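PDB 3FID: putative outer membrane protein (LpxR), which acts as a lipid A deacylase of the outer membrane, probably modifying lipopolysaccharide there. Local coordinates for residues A[187-192]-A[213-218]; A[191-196]-A[206-211]; A[217-222]-A[257-262]; A[267-272]-A[289-294]. One frame throughout, in Å; residues are numbered along the deposited sequence.

Interaction 1: residues A[187-192]-A[213-218]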
loop_
_atom_site.group_PDB
_atom_site.type_symbol
_atom_site.label_atom_id
_atom_site.label_comp_id
_atom_site.label_asym_id
_atom_site.label_seq_id
_atom_site.Cartn_x
_atom_site.Cartn_y
_atom_site.Cartn_z
ATOM N N LEU A 187 17.979 0.556 8.719
ATOM C CA LEU A 187 19.390 0.842 8.561
ATOM C C LEU A 187 19.694 1.066 7.093
ATOM O O LEU A 187 19.067 0.447 6.217
ATOM C CB LEU A 187 20.219 -0.302 9.132
ATOM C CG LEU A 187 20.400 -1.606 8.399
ATOM C CD1 LEU A 187 21.653 -1.500 7.498
ATOM C CD2 LEU A 187 20.591 -2.706 9.457
ATOM N N GLY A 188 20.688 1.902 6.814
ATOM C CA GLY A 188 20.954 2.319 5.427
ATOM C C GLY A 188 22.069 3.346 5.381
ATOM O O GLY A 188 22.545 3.787 6.425
ATOM N N ASN A 189 22.478 3.738 4.179
ATOM C CA ASN A 189 23.542 4.753 4.042
ATOM C C ASN A 189 23.045 6.175 3.861
ATOM O O ASN A 189 23.837 7.087 3.614
ATOM C CB ASN A 189 24.566 4.342 2.969
ATOM C CG ASN A 189 24.004 4.366 1.578
ATOM O OD1 ASN A 189 22.786 4.404 1.385
ATOM N ND2 ASN A 189 24.889 4.355 0.584
ATOM N N ASP A 190 21.736 6.401 4.018
ATOM C CA ASP A 190 21.229 7.750 3.914
ATOM C C ASP A 190 20.214 8.088 4.995
ATOM O O ASP A 190 19.166 7.450 5.089
ATOM C CB ASP A 190 20.642 8.044 2.513
ATOM C CG ASP A 190 20.267 9.508 2.349
ATOM O OD1 ASP A 190 19.078 9.831 2.100
ATOM O OD2 ASP A 190 21.167 10.367 2.514
ATOM N N LYS A 191 20.531 9.101 5.800
ATOM C CA LYS A 191 19.663 9.548 6.901
ATOM C C LYS A 191 18.237 9.950 6.447
ATOM O O LYS A 191 17.242 9.590 7.112
ATOM C CB LYS A 191 20.337 10.705 7.681
ATOM C CG LYS A 191 19.388 11.467 8.608
ATOM C CD LYS A 191 20.080 12.690 9.266
ATOM C CE LYS A 191 19.195 13.294 10.346
ATOM N NZ LYS A 191 19.315 12.545 11.620
ATOM N N THR A 192 18.138 10.697 5.338
ATOM C CA THR A 192 16.843 11.223 4.870
ATOM C C THR A 192 15.956 10.050 4.387
ATOM O O THR A 192 14.779 9.950 4.760
ATOM C CB THR A 192 17.026 12.252 3.720
ATOM O OG1 THR A 192 17.827 13.354 4.184
ATOM C CG2 THR A 192 15.655 12.803 3.261
ATOM N N GLU A 213 23.797 10.396 -3.637
ATOM C CA GLU A 213 24.165 10.065 -5.010
ATOM C C GLU A 213 25.060 8.840 -4.995
ATOM O O GLU A 213 25.758 8.593 -4.015
ATOM C CB GLU A 213 24.904 11.228 -5.673
ATOM C CG GLU A 213 24.140 12.549 -5.638
ATOM C CD GLU A 213 24.759 13.618 -6.529
ATOM O OE1 GLU A 213 25.920 13.452 -6.977
ATOM O OE2 GLU A 213 24.068 14.629 -6.781
ATOM N N GLY A 214 25.065 8.091 -6.088
ATOM C CA GLY A 214 25.805 6.838 -6.154
ATOM C C GLY A 214 25.024 5.692 -5.533
ATOM O O GLY A 214 23.835 5.522 -5.812
ATOM N N LEU A 215 25.704 4.913 -4.687
ATOM C CA LEU A 215 25.097 3.785 -3.978
ATOM C C LEU A 215 24.064 4.268 -2.958
ATOM O O LEU A 215 24.317 5.153 -2.141
ATOM C CB LEU A 215 26.157 2.921 -3.266
ATOM C CG LEU A 215 25.687 1.665 -2.507
ATOM C CD1 LEU A 215 25.261 0.497 -3.425
ATOM C CD2 LEU A 215 26.720 1.210 -1.489
ATOM N N ILE A 216 22.902 3.635 -3.017
ATOM C CA ILE A 216 21.874 3.841 -2.032
ATOM C C ILE A 216 21.401 2.471 -1.580
ATOM O O ILE A 216 21.262 1.524 -2.394
ATOM C CB ILE A 216 20.730 4.717 -2.597
ATOM C CG1 ILE A 216 19.817 5.211 -1.460
ATOM C CG2 ILE A 216 19.935 3.956 -3.699
ATOM C CD1 ILE A 216 18.890 6.320 -1.885
ATOM N N TYR A 217 21.241 2.329 -0.273
ATOM C CA TYR A 217 20.636 1.106 0.271
ATOM C C TYR A 217 19.898 1.328 1.586
ATOM O O TYR A 217 20.204 2.249 2.346
ATOM C CB TYR A 217 21.647 -0.040 0.403
ATOM C CG TYR A 217 22.673 0.167 1.478
ATOM C CD1 TYR A 217 23.928 0.745 1.172
ATOM C CD2 TYR A 217 22.404 -0.212 2.800
ATOM C CE1 TYR A 217 24.874 0.951 2.164
ATOM C CE2 TYR A 217 23.345 -0.019 3.796
ATOM C CZ TYR A 217 24.563 0.565 3.484
ATOM O OH TYR A 217 25.467 0.742 4.502
ATOM N N LYS A 218 18.911 0.472 1.845
ATOM C CA LYS A 218 18.062 0.623 3.022
ATOM C C LYS A 218 17.425 -0.725 3.303
ATOM O O LYS A 218 17.040 -1.418 2.360
ATOM C CB LYS A 218 16.983 1.688 2.755
ATOM C CG LYS A 218 15.939 1.847 3.890
ATOM C CD LYS A 218 14.935 2.971 3.614
ATOM C CE LYS A 218 13.836 2.973 4.714
ATOM N NZ LYS A 218 12.828 4.047 4.399
HETATM O O HOH W 1 19.401 4.857 3.445
#

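Interaction 2: residues A[191-196]-A[206-211]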
loop_
_atom_site.group_PDB
_atom_site.type_symbol
_atom_site.label_atom_id
_atom_site.label_comp_id
_atom_site.label_asym_id
_atom_site.label_seq_id
_atom_site.Cartn_x
_atom_site.Cartn_y
_atom_site.Cartn_z
ATOM N N LYS A 191 20.531 9.101 5.800
ATOM C CA LYS A 191 19.663 9.548 6.901
ATOM C C LYS A 191 18.237 9.950 6.447
ATOM O O LYS A 191 17.242 9.590 7.112
ATOM C CB LYS A 191 20.337 10.705 7.681
ATOM C CG LYS A 191 19.388 11.467 8.608
ATOM C CD LYS A 191 20.080 12.690 9.266
ATOM C CE LYS A 191 19.195 13.294 10.346
ATOM N NZ LYS A 191 19.315 12.545 11.620
ATOM N N THR A 192 18.138 10.697 5.338
ATOM C CA THR A 192 16.843 11.223 4.870
ATOM C C THR A 192 15.956 10.050 4.387
ATOM O O THR A 192 14.779 9.950 4.760
ATOM C CB THR A 192 17.026 12.252 3.720
ATOM O OG1 THR A 192 17.827 13.354 4.184
ATOM C CG2 THR A 192 15.655 12.803 3.261
ATOM N N PHE A 193 16.547 9.194 3.550
ATOM C CA PHE A 193 15.845 8.034 2.990
ATOM C C PHE A 193 15.399 7.085 4.109
ATOM O O PHE A 193 14.273 6.576 4.097
ATOM C CB PHE A 193 16.738 7.321 1.953
ATOM C CG PHE A 193 16.066 6.130 1.230
ATOM C CD1 PHE A 193 14.693 6.144 0.905
ATOM C CD2 PHE A 193 16.831 5.025 0.837
ATOM C CE1 PHE A 193 14.096 5.046 0.226
ATOM C CE2 PHE A 193 16.250 3.960 0.151
ATOM C CZ PHE A 193 14.874 3.962 -0.134
ATOM N N ASN A 194 16.265 6.881 5.099
ATOM C CA ASN A 194 15.893 5.989 6.204
ATOM C C ASN A 194 14.599 6.361 6.921
ATOM O O ASN A 194 13.865 5.456 7.350
ATOM C CB ASN A 194 17.030 5.869 7.226
ATOM C CG ASN A 194 18.070 4.855 6.822
ATOM O OD1 ASN A 194 17.970 4.202 5.773
ATOM N ND2 ASN A 194 19.108 4.719 7.660
ATOM N N SER A 195 14.330 7.665 7.081
ATOM C CA SER A 195 13.103 8.116 7.785
ATOM C C SER A 195 11.883 8.202 6.870
ATOM O O SER A 195 10.792 8.495 7.338
ATOM C CB SER A 195 13.305 9.469 8.502
ATOM O OG SER A 195 13.346 10.531 7.565
ATOM N N ASP A 196 12.064 7.918 5.574
ATOM C CA ASP A 196 11.003 8.127 4.592
ATOM C C ASP A 196 10.171 6.838 4.563
ATOM O O ASP A 196 10.384 5.976 3.706
ATOM C CB ASP A 196 11.619 8.427 3.205
ATOM C CG ASP A 196 10.600 8.936 2.202
ATOM O OD1 ASP A 196 9.555 9.484 2.624
ATOM O OD2 ASP A 196 10.865 8.796 0.987
ATOM N N GLY A 206 7.350 3.104 -3.790
ATOM C CA GLY A 206 8.423 3.385 -4.744
ATOM C C GLY A 206 9.023 4.783 -4.693
ATOM O O GLY A 206 10.162 4.968 -5.087
ATOM N N LEU A 207 8.269 5.772 -4.229
ATOM C CA LEU A 207 8.830 7.105 -4.149
ATOM C C LEU A 207 9.938 7.151 -3.101
ATOM O O LEU A 207 9.853 6.498 -2.062
ATOM C CB LEU A 207 7.758 8.145 -3.880
ATOM C CG LEU A 207 6.696 8.218 -4.981
ATOM C CD1 LEU A 207 5.497 8.999 -4.479
ATOM C CD2 LEU A 207 7.297 8.803 -6.293
ATOM N N ILE A 208 10.982 7.909 -3.407
ATOM C CA ILE A 208 12.174 7.995 -2.543
ATOM C C ILE A 208 12.483 9.464 -2.255
ATOM O O ILE A 208 12.492 10.283 -3.169
ATOM C CB ILE A 208 13.403 7.292 -3.217
ATOM C CG1 ILE A 208 13.177 5.762 -3.248
ATOM C CG2 ILE A 208 14.735 7.646 -2.488
ATOM C CD1 ILE A 208 14.194 4.974 -4.127
ATOM N N HIS A 209 12.740 9.789 -0.991
ATOM C CA HIS A 209 13.264 11.110 -0.629
ATOM C C HIS A 209 14.684 10.860 -0.161
ATOM O O HIS A 209 14.890 10.245 0.880
ATOM C CB HIS A 209 12.439 11.723 0.507
ATOM C CG HIS A 209 12.852 13.117 0.877
ATOM N ND1 HIS A 209 12.499 13.702 2.072
ATOM C CD2 HIS A 209 13.601 14.034 0.216
ATOM C CE1 HIS A 209 12.994 14.928 2.127
ATOM N NE2 HIS A 209 13.685 15.148 1.023
ATOM N N THR A 210 15.666 11.278 -0.945
ATOM C CA THR A 210 17.052 11.015 -0.569
ATOM C C THR A 210 17.975 12.165 -0.894
ATOM O O THR A 210 17.742 12.905 -1.843
ATOM C CB THR A 210 17.609 9.728 -1.225
ATOM O OG1 THR A 210 18.890 9.425 -0.644
ATOM C CG2 THR A 210 17.756 9.880 -2.748
ATOM N N GLN A 211 19.037 12.288 -0.096
ATOM C CA GLN A 211 20.134 13.215 -0.394
ATOM C C GLN A 211 21.198 12.522 -1.275
ATOM O O GLN A 211 21.866 13.163 -2.088
ATOM C CB GLN A 211 20.735 13.771 0.909
ATOM C CG GLN A 211 19.754 14.683 1.739
ATOM C CD GLN A 211 20.439 15.457 2.909
ATOM O OE1 GLN A 211 21.229 14.892 3.691
ATOM N NE2 GLN A 211 20.118 16.759 3.029
HETATM O O HOH W 2 20.413 12.342 4.368
HETATM O O HOH W 3 10.531 5.796 0.444
#

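Interaction 3: residues A[217-222]-A[257-262]. With CXE (pentaethylene glycol monodecyl ether), chain K; CXE (pentaethylene glycol monodecyl ether), chain L; CXE (pentaethylene glycol monodecyl ether), chain J.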
loop_
_atom_site.group_PDB
_atom_site.type_symbol
_atom_site.label_atom_id
_atom_site.label_comp_id
_atom_site.label_asym_id
_atom_site.label_seq_id
_atom_site.Cartn_x
_atom_site.Cartn_y
_atom_site.Cartn_z
ATOM N N TYR A 217 21.241 2.329 -0.273
ATOM C CA TYR A 217 20.636 1.106 0.271
ATOM C C TYR A 217 19.898 1.328 1.586
ATOM O O TYR A 217 20.204 2.249 2.346
ATOM C CB TYR A 217 21.647 -0.040 0.403
ATOM C CG TYR A 217 22.673 0.167 1.478
ATOM C CD1 TYR A 217 23.928 0.745 1.172
ATOM C CD2 TYR A 217 22.404 -0.212 2.800
ATOM C CE1 TYR A 217 24.874 0.951 2.164
ATOM C CE2 TYR A 217 23.345 -0.019 3.796
ATOM C CZ TYR A 217 24.563 0.565 3.484
ATOM O OH TYR A 217 25.467 0.742 4.502
ATOM N N LYS A 218 18.911 0.472 1.845
ATOM C CA LYS A 218 18.062 0.623 3.022
ATOM C C LYS A 218 17.425 -0.725 3.303
ATOM O O LYS A 218 17.040 -1.418 2.360
ATOM C CB LYS A 218 16.983 1.688 2.755
ATOM C CG LYS A 218 15.939 1.847 3.890
ATOM C CD LYS A 218 14.935 2.971 3.614
ATOM C CE LYS A 218 13.836 2.973 4.714
ATOM N NZ LYS A 218 12.828 4.047 4.399
ATOM N N VAL A 219 17.374 -1.126 4.583
ATOM C CA VAL A 219 16.654 -2.320 4.993
ATOM C C VAL A 219 15.782 -1.910 6.160
ATOM O O VAL A 219 16.216 -1.132 6.997
ATOM C CB VAL A 219 17.593 -3.467 5.427
ATOM C CG1 VAL A 219 16.790 -4.696 5.735
ATOM C CG2 VAL A 219 18.646 -3.792 4.309
ATOM N N PHE A 220 14.539 -2.383 6.214
ATOM C CA PHE A 220 13.617 -1.861 7.214
ATOM C C PHE A 220 12.591 -2.895 7.621
ATOM O O PHE A 220 12.327 -3.862 6.885
ATOM C CB PHE A 220 12.872 -0.587 6.715
ATOM C CG PHE A 220 11.934 -0.876 5.587
ATOM C CD1 PHE A 220 12.399 -0.891 4.269
ATOM C CD2 PHE A 220 10.609 -1.216 5.841
ATOM C CE1 PHE A 220 11.538 -1.222 3.204
ATOM C CE2 PHE A 220 9.744 -1.545 4.791
ATOM C CZ PHE A 220 10.223 -1.559 3.468
ATOM N N ALA A 221 12.030 -2.676 8.799
ATOM C CA ALA A 221 10.949 -3.497 9.335
ATOM C C ALA A 221 10.068 -2.576 10.179
ATOM O O ALA A 221 10.588 -1.753 10.942
ATOM C CB ALA A 221 11.540 -4.637 10.170
ATOM N N GLY A 222 8.742 -2.671 10.019
ATOM C CA GLY A 222 7.809 -1.811 10.770
ATOM C C GLY A 222 6.438 -2.438 10.931
ATOM O O GLY A 222 6.095 -3.380 10.228
ATOM N N VAL A 257 8.259 -5.475 5.800
ATOM C CA VAL A 257 9.662 -5.770 5.893
ATOM C C VAL A 257 10.209 -5.653 4.479
ATOM O O VAL A 257 9.661 -6.262 3.530
ATOM C CB VAL A 257 9.866 -7.225 6.439
ATOM C CG1 VAL A 257 11.323 -7.666 6.289
ATOM C CG2 VAL A 257 9.320 -7.352 7.893
ATOM N N GLY A 258 11.290 -4.897 4.299
ATOM C CA GLY A 258 11.789 -4.735 2.947
ATOM C C GLY A 258 13.140 -4.091 2.808
ATOM O O GLY A 258 13.831 -3.858 3.799
ATOM N N ALA A 259 13.508 -3.802 1.563
ATOM C CA ALA A 259 14.833 -3.241 1.244
ATOM C C ALA A 259 14.808 -2.493 -0.088
ATOM O O ALA A 259 13.962 -2.764 -0.971
ATOM C CB ALA A 259 15.893 -4.358 1.172
ATOM N N THR A 260 15.755 -1.567 -0.209
ATOM C CA THR A 260 16.086 -0.898 -1.467
ATOM C C THR A 260 17.588 -1.016 -1.741
ATOM O O THR A 260 18.406 -0.855 -0.829
ATOM C CB THR A 260 15.728 0.564 -1.397
ATOM O OG1 THR A 260 14.319 0.679 -1.221
ATOM C CG2 THR A 260 16.190 1.356 -2.695
ATOM N N ILE A 261 17.944 -1.299 -2.989
ATOM C CA ILE A 261 19.336 -1.217 -3.404
ATOM C C ILE A 261 19.367 -0.514 -4.754
ATOM O O ILE A 261 18.595 -0.831 -5.666
ATOM C CB ILE A 261 20.048 -2.603 -3.425
ATOM C CG1 ILE A 261 21.584 -2.420 -3.552
ATOM C CG2 ILE A 261 19.476 -3.511 -4.517
ATOM C CD1 ILE A 261 22.390 -3.722 -3.898
ATOM N N GLY A 262 20.226 0.487 -4.865
ATOM C CA GLY A 262 20.345 1.200 -6.103
ATOM C C GLY A 262 21.698 1.838 -6.316
ATOM O O GLY A 262 22.538 1.872 -5.429
HETATM C C1 CXE K . 16.897 -2.994 10.723
HETATM C C2 CXE K . 15.733 -3.531 9.914
HETATM C C3 CXE K . 15.520 -5.030 10.128
HETATM C C4 CXE K . 16.349 -5.870 9.157
HETATM C C5 CXE K . 16.088 -7.368 9.244
HETATM C C6 CXE K . 16.113 -7.980 7.841
HETATM C C7 CXE K . 16.668 -9.405 7.773
HETATM C C8 CXE K . 16.568 -9.932 6.344
HETATM C C9 CXE K . 16.921 -11.407 6.214
HETATM C C10 CXE K . 16.882 -11.838 4.750
HETATM O O11 CXE K . 17.432 -13.147 4.592
HETATM C C12 CXE K . 17.188 -13.681 3.289
HETATM C C13 CXE K . 17.314 -15.204 3.298
HETATM O O14 CXE K . 16.998 -15.739 2.004
HETATM C C15 CXE K . 16.273 -16.970 2.054
HETATM C C16 CXE K . 14.793 -16.696 2.328
HETATM O O17 CXE K . 14.008 -17.875 2.127
HETATM C C18 CXE K . 13.379 -18.329 3.325
HETATM C C19 CXE K . 12.899 -19.763 3.148
HETATM O O20 CXE K . 13.274 -20.220 1.849
HETATM C C1 CXE L . 8.748 -1.635 17.472
HETATM C C2 CXE L . 9.712 -1.612 16.296
HETATM C C3 CXE L . 9.012 -2.075 15.028
HETATM C C4 CXE L . 9.524 -3.411 14.511
HETATM C C5 CXE L . 8.347 -4.333 14.193
HETATM C C6 CXE L . 8.481 -4.986 12.817
HETATM C C7 CXE L . 7.814 -6.343 12.810
HETATM C C8 CXE L . 7.917 -7.011 11.460
HETATM C C9 CXE L . 8.088 -8.508 11.633
HETATM C C10 CXE L . 6.933 -9.314 11.039
HETATM O O11 CXE L . 6.785 -10.510 11.802
HETATM C C12 CXE L . 5.689 -11.345 11.417
HETATM C C13 CXE L . 4.352 -10.851 11.961
HETATM O O14 CXE L . 4.243 -11.137 13.358
HETATM C C15 CXE L . 2.922 -10.923 13.867
HETATM C C1 CXE J . 14.253 -7.551 3.938
HETATM C C2 CXE J . 13.986 -8.102 2.555
HETATM C C3 CXE J . 14.524 -9.521 2.474
HETATM C C4 CXE J . 14.103 -10.188 1.179
HETATM C C5 CXE J . 14.733 -11.566 1.063
HETATM C C6 CXE J . 14.227 -12.270 -0.187
HETATM C C7 CXE J . 15.125 -13.430 -0.609
HETATM C C8 CXE J . 14.856 -13.768 -2.067
HETATM C C9 CXE J . 15.097 -15.239 -2.357
HETATM C C10 CXE J . 14.871 -15.522 -3.834
HETATM O O11 CXE J . 15.591 -16.703 -4.162
HETATM C C12 CXE J . 15.512 -17.042 -5.549
HETATM C C13 CXE J . 16.021 -18.468 -5.698
#

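Interaction 4: residues A[267-272]-A[289-294]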
loop_
_atom_site.group_PDB
_atom_site.type_symbol
_atom_site.label_atom_id
_atom_site.label_comp_id
_atom_site.label_asym_id
_atom_site.label_seq_id
_atom_site.Cartn_x
_atom_site.Cartn_y
_atom_site.Cartn_z
ATOM N N ALA A 267 17.048 2.495 -8.720
ATOM C CA ALA A 267 16.965 1.739 -7.486
ATOM C C ALA A 267 15.819 0.751 -7.563
ATOM O O ALA A 267 14.805 1.042 -8.183
ATOM C CB ALA A 267 16.785 2.654 -6.294
ATOM N N PHE A 268 16.012 -0.394 -6.924
ATOM C CA PHE A 268 15.052 -1.484 -6.894
ATOM C C PHE A 268 14.657 -1.683 -5.440
ATOM O O PHE A 268 15.511 -1.615 -4.553
ATOM C CB PHE A 268 15.666 -2.751 -7.479
ATOM C CG PHE A 268 16.095 -2.592 -8.914
ATOM C CD1 PHE A 268 17.428 -2.327 -9.228
ATOM C CD2 PHE A 268 15.162 -2.645 -9.945
ATOM C CE1 PHE A 268 17.831 -2.150 -10.565
ATOM C CE2 PHE A 268 15.551 -2.464 -11.287
ATOM C CZ PHE A 268 16.877 -2.218 -11.588
ATOM N N SER A 269 13.362 -1.892 -5.212
ATOM C CA SER A 269 12.828 -2.116 -3.871
ATOM C C SER A 269 11.901 -3.323 -3.826
ATOM O O SER A 269 11.198 -3.583 -4.780
ATOM C CB SER A 269 12.040 -0.905 -3.409
ATOM O OG SER A 269 12.854 0.237 -3.327
ATOM N N LEU A 270 11.897 -4.029 -2.689
ATOM C CA LEU A 270 10.931 -5.088 -2.440
ATOM C C LEU A 270 10.401 -4.906 -1.018
ATOM O O LEU A 270 11.178 -4.634 -0.105
ATOM C CB LEU A 270 11.625 -6.457 -2.632
ATOM C CG LEU A 270 11.046 -7.870 -2.431
ATOM C CD1 LEU A 270 11.405 -8.447 -1.096
ATOM C CD2 LEU A 270 9.559 -7.979 -2.722
ATOM N N SER A 271 9.081 -5.002 -0.846
ATOM C CA SER A 271 8.474 -4.952 0.483
ATOM C C SER A 271 7.575 -6.186 0.660
ATOM O O SER A 271 6.794 -6.520 -0.235
ATOM C CB SER A 271 7.680 -3.638 0.665
ATOM O OG SER A 271 7.247 -3.502 2.026
ATOM N N LEU A 272 7.777 -6.901 1.763
ATOM C CA LEU A 272 6.991 -8.075 2.139
ATOM C C LEU A 272 5.996 -7.661 3.197
ATOM O O LEU A 272 6.394 -7.278 4.317
ATOM C CB LEU A 272 7.930 -9.149 2.721
ATOM C CG LEU A 272 9.140 -9.600 1.861
ATOM C CD1 LEU A 272 9.998 -10.680 2.607
ATOM C CD2 LEU A 272 8.745 -10.140 0.542
ATOM N N ASN A 289 5.136 -5.829 -2.669
ATOM C CA ASN A 289 5.268 -4.861 -3.746
ATOM C C ASN A 289 6.734 -4.817 -4.193
ATOM O O ASN A 289 7.647 -5.007 -3.372
ATOM C CB ASN A 289 4.634 -3.485 -3.409
ATOM C CG ASN A 289 5.241 -2.800 -2.186
ATOM O OD1 ASN A 289 4.832 -3.048 -1.042
ATOM N ND2 ASN A 289 6.190 -1.893 -2.424
ATOM N N GLY A 290 6.936 -4.639 -5.502
ATOM C CA GLY A 290 8.271 -4.472 -6.074
ATOM C C GLY A 290 8.274 -3.164 -6.838
ATOM O O GLY A 290 7.310 -2.852 -7.570
ATOM N N ASP A 291 9.316 -2.365 -6.624
ATOM C CA ASP A 291 9.337 -1.022 -7.200
ATOM C C ASP A 291 10.631 -0.758 -7.973
ATOM O O ASP A 291 11.719 -1.242 -7.605
ATOM C CB ASP A 291 9.169 0.092 -6.143
ATOM C CG ASP A 291 8.333 -0.332 -4.912
ATOM O OD1 ASP A 291 7.241 -0.911 -5.035
ATOM O OD2 ASP A 291 8.774 -0.018 -3.790
ATOM N N ILE A 292 10.496 0.003 -9.052
ATOM C CA ILE A 292 11.665 0.489 -9.789
ATOM C C ILE A 292 11.561 1.993 -9.709
ATOM O O ILE A 292 10.517 2.555 -10.046
ATOM C CB ILE A 292 11.649 0.059 -11.273
ATOM C CG1 ILE A 292 11.714 -1.467 -11.398
ATOM C CG2 ILE A 292 12.836 0.713 -12.023
ATOM C CD1 ILE A 292 11.582 -1.952 -12.849
ATOM N N THR A 293 12.615 2.631 -9.191
ATOM C CA THR A 293 12.593 4.054 -8.942
ATOM C C THR A 293 13.796 4.681 -9.644
ATOM O O THR A 293 14.941 4.246 -9.447
ATOM C CB THR A 293 12.654 4.346 -7.446
ATOM O OG1 THR A 293 11.635 3.594 -6.781
ATOM C CG2 THR A 293 12.403 5.845 -7.184
ATOM N N PHE A 294 13.521 5.681 -10.470
ATOM C CA PHE A 294 14.582 6.486 -11.053
ATOM C C PHE A 294 14.729 7.697 -10.165
ATOM O O PHE A 294 13.758 8.369 -9.880
ATOM C CB PHE A 294 14.242 6.831 -12.505
ATOM C CG PHE A 294 14.131 5.617 -13.367
ATOM C CD1 PHE A 294 15.275 4.976 -13.832
ATOM C CD2 PHE A 294 12.886 5.058 -13.634
ATOM C CE1 PHE A 294 15.178 3.806 -14.598
ATOM C CE2 PHE A 294 12.774 3.887 -14.404
ATOM C CZ PHE A 294 13.924 3.267 -14.888
HETATM O O HOH W 4 12.766 1.422 -5.839
#

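Interaction 1: residues A[187-192]-A[213-218]
Leu187 brings CD1 to the edge of the Tyr217 ring, 4.3 Å from CE2, while its carbonyl O receives a CA-H contact from Lys218. The Leu187 side chain also touches a bound detergent. Gly188 then pairs with Lys218 as an antiparallel, non-hydrogen-bonded pair whose CA atoms are just 4.1 Å apart. Gly188 CA lies 3.2 Å from Tyr217 O, and the absence of a side chain allows the strands this close. This is the end of strand 176-188 against the start of strand 215-228, neighbours in the wall of the outer-membrane beta-barrel; Asn189 carries the pairing past the last bridge. Its N-H reaches Tyr217 O (3.3 Å), and its side chain supplies two further bonds. With CG between the backbone N and the carbonyl carbon (chi1 69°), the amide lies stacked on the Tyr217 ring, the planes 26° apart, and Asn189 CB sits 3.5 Å from Tyr217 CE1. OD1 accepts Tyr217 N at 3.1 Å, the donor standing above the carbonyl plane, and ND2 donates to Leu215 O at 2.9 Å. The amide thus uses both its donor and its acceptor on the backbone of the facing strand. A water accepts from Asp190 N and lies 2.9 Å from Tyr217 O. Asp190 OD1 caps helix 191-194 by accepting Phe193 N.

Interaction 2: residues A[191-196]-A[206-211]
Phe193 reaches across to the chain at 208-210. Its CB faces His209 O at 3.6 Å and lies near Thr210 OG1; with CG anti to the backbone N (chi1 -176°), the ring continues over Ile208. Phe193 CD1 meets Ile208 CG2 at 3.7 Å, Phe193 CE1 comes equally near to Ile208 CG1 (3.7 Å), and Phe193 CZ at the tip approaches Ile208 CG1 and Ile208 CD1. Ile208 CG2 lies over one face of the ring, displaced toward the rim, in a CH-pi contact. Thr192 makes a more centred one: its CG2 stands 3.5 Å from the centroid of the His209 ring. Asp196 OD2 accepts His209 N (2.9 Å) from above the carboxylate plane in a bent bond, and also forms a salt bridge with Arg204; His209 ND1 is bonded to Arg98. Short helix 191-194 and the loop after it lie against the inner side of the barrel wall, Thr192 packing on Leu92 of strand 80-94, His209 on Gln50 of strand 49-60, and Phe193 on Ile216 of strand 215-228.

Interaction 3: residues A[217-222]-A[257-262]
Phe220 holds CG between its backbone N and carbonyl carbon (chi1 67°), and chi2 of -86° turns the ring so that one face lies over Gly258 on the adjoining strand. Gly258 CA is 3.9 Å from the ring centroid, and its N stands above the same face nearer the rim. Phe220 CE1 packs 3.3 Å from Gly258 C. The ring lies directly against the side-chain-less Gly258, the cross-strand pairing known as aromatic rescue of glycine. The backbones beneath are almost exactly antiparallel, their axes 4.6 Å apart. Phe220 and Gly258 exchange two hydrogen bonds, as do Lys218 and Thr260. Lys218, Phe220 and Thr260 share one face of the sheet; the Lys218 amine goes on to Asn197 and Phe193 O, and Thr260 OG1 to Ser269. The other face carries Tyr217 together with small and branched apolar groups: Val219 CG2 lies 4.2 Å from Ala259 CB, and Ala221 CB is equally distant from Val257 CG2 (4.2 Å). Detergent chains lie on this side. Val219 CG1 touches C4 of the chain K molecule at 3.6 Å, and Val257 CG2 meets C8 of the chain L molecule at 3.8 Å. Lys218, Thr260 and Phe220 face inward, while mainly apolar groups meet alkyl chains outside: this alternation is characteristic of a transmembrane beta-barrel wall.

Interaction 4: residues A[267-272]-A[289-294]
Phe268 and Ile292 lie side by side and point the same way, Phe268 CD2 resting 3.9 Å from Ile292 CG1. Both take similar first torsions (chi1 -60° and -63°), which set Phe268 CG and Ile292 CG1 each anti to its own carbonyl carbon. On the same surface face Leu270 brings CD2 to 3.6 Å from Asn289 O and touches a bound detergent. Six backbone hydrogen bonds join the strands into the hairpin 266-275/285-295 of the barrel, whose second strand also pairs with strand 2-9. Polar side chains line the opposite face. Asn289 CG lies between the backbone N and carbonyl carbon (chi1 60°), bringing the amide toward Ser271: OD1, also held by Asn273 and Arg256, is 3.4 Å from Ser271 CB, while ND2 gives a straight in-plane bond to the syn lone pair of Asp291 OD1 (3.0 Å). That oxygen is also bonded to Ser6 OG. Asp291 OD2 packs against Ser269 CB at 3.4 Å. A water bonds to Ser269 OG, itself paired with Thr260 OG1, and donates to Thr293 OG1 (2.6 Å), which is further bonded to Gly206 O.

How the interactions relate
The four contacts lie on one side of the barrel, their centres 8 to 14 Å apart. Strands 176-188, 215-228, 251-263, 266-275 and 285-295 stand in this order in the wall: interaction 1 joins the first two, interaction 3 the second and third, interaction 4 the last two. Along the chain, interaction 2 lies within the loop that interaction 1 closes; interactions 3 and 4 follow in series. Interactions 1 and 3 share Tyr217 and Lys218, and pairing of strands 251-263 and 266-275 links 3 with 4. Interaction 2 sits inward of the others, Ile208 CD1 packing 3.6 Å from Thr293 CG2 of interaction 4. The excursion between two wall strands is therefore tied back to the barrel's inner surface, while the outer face meets detergent.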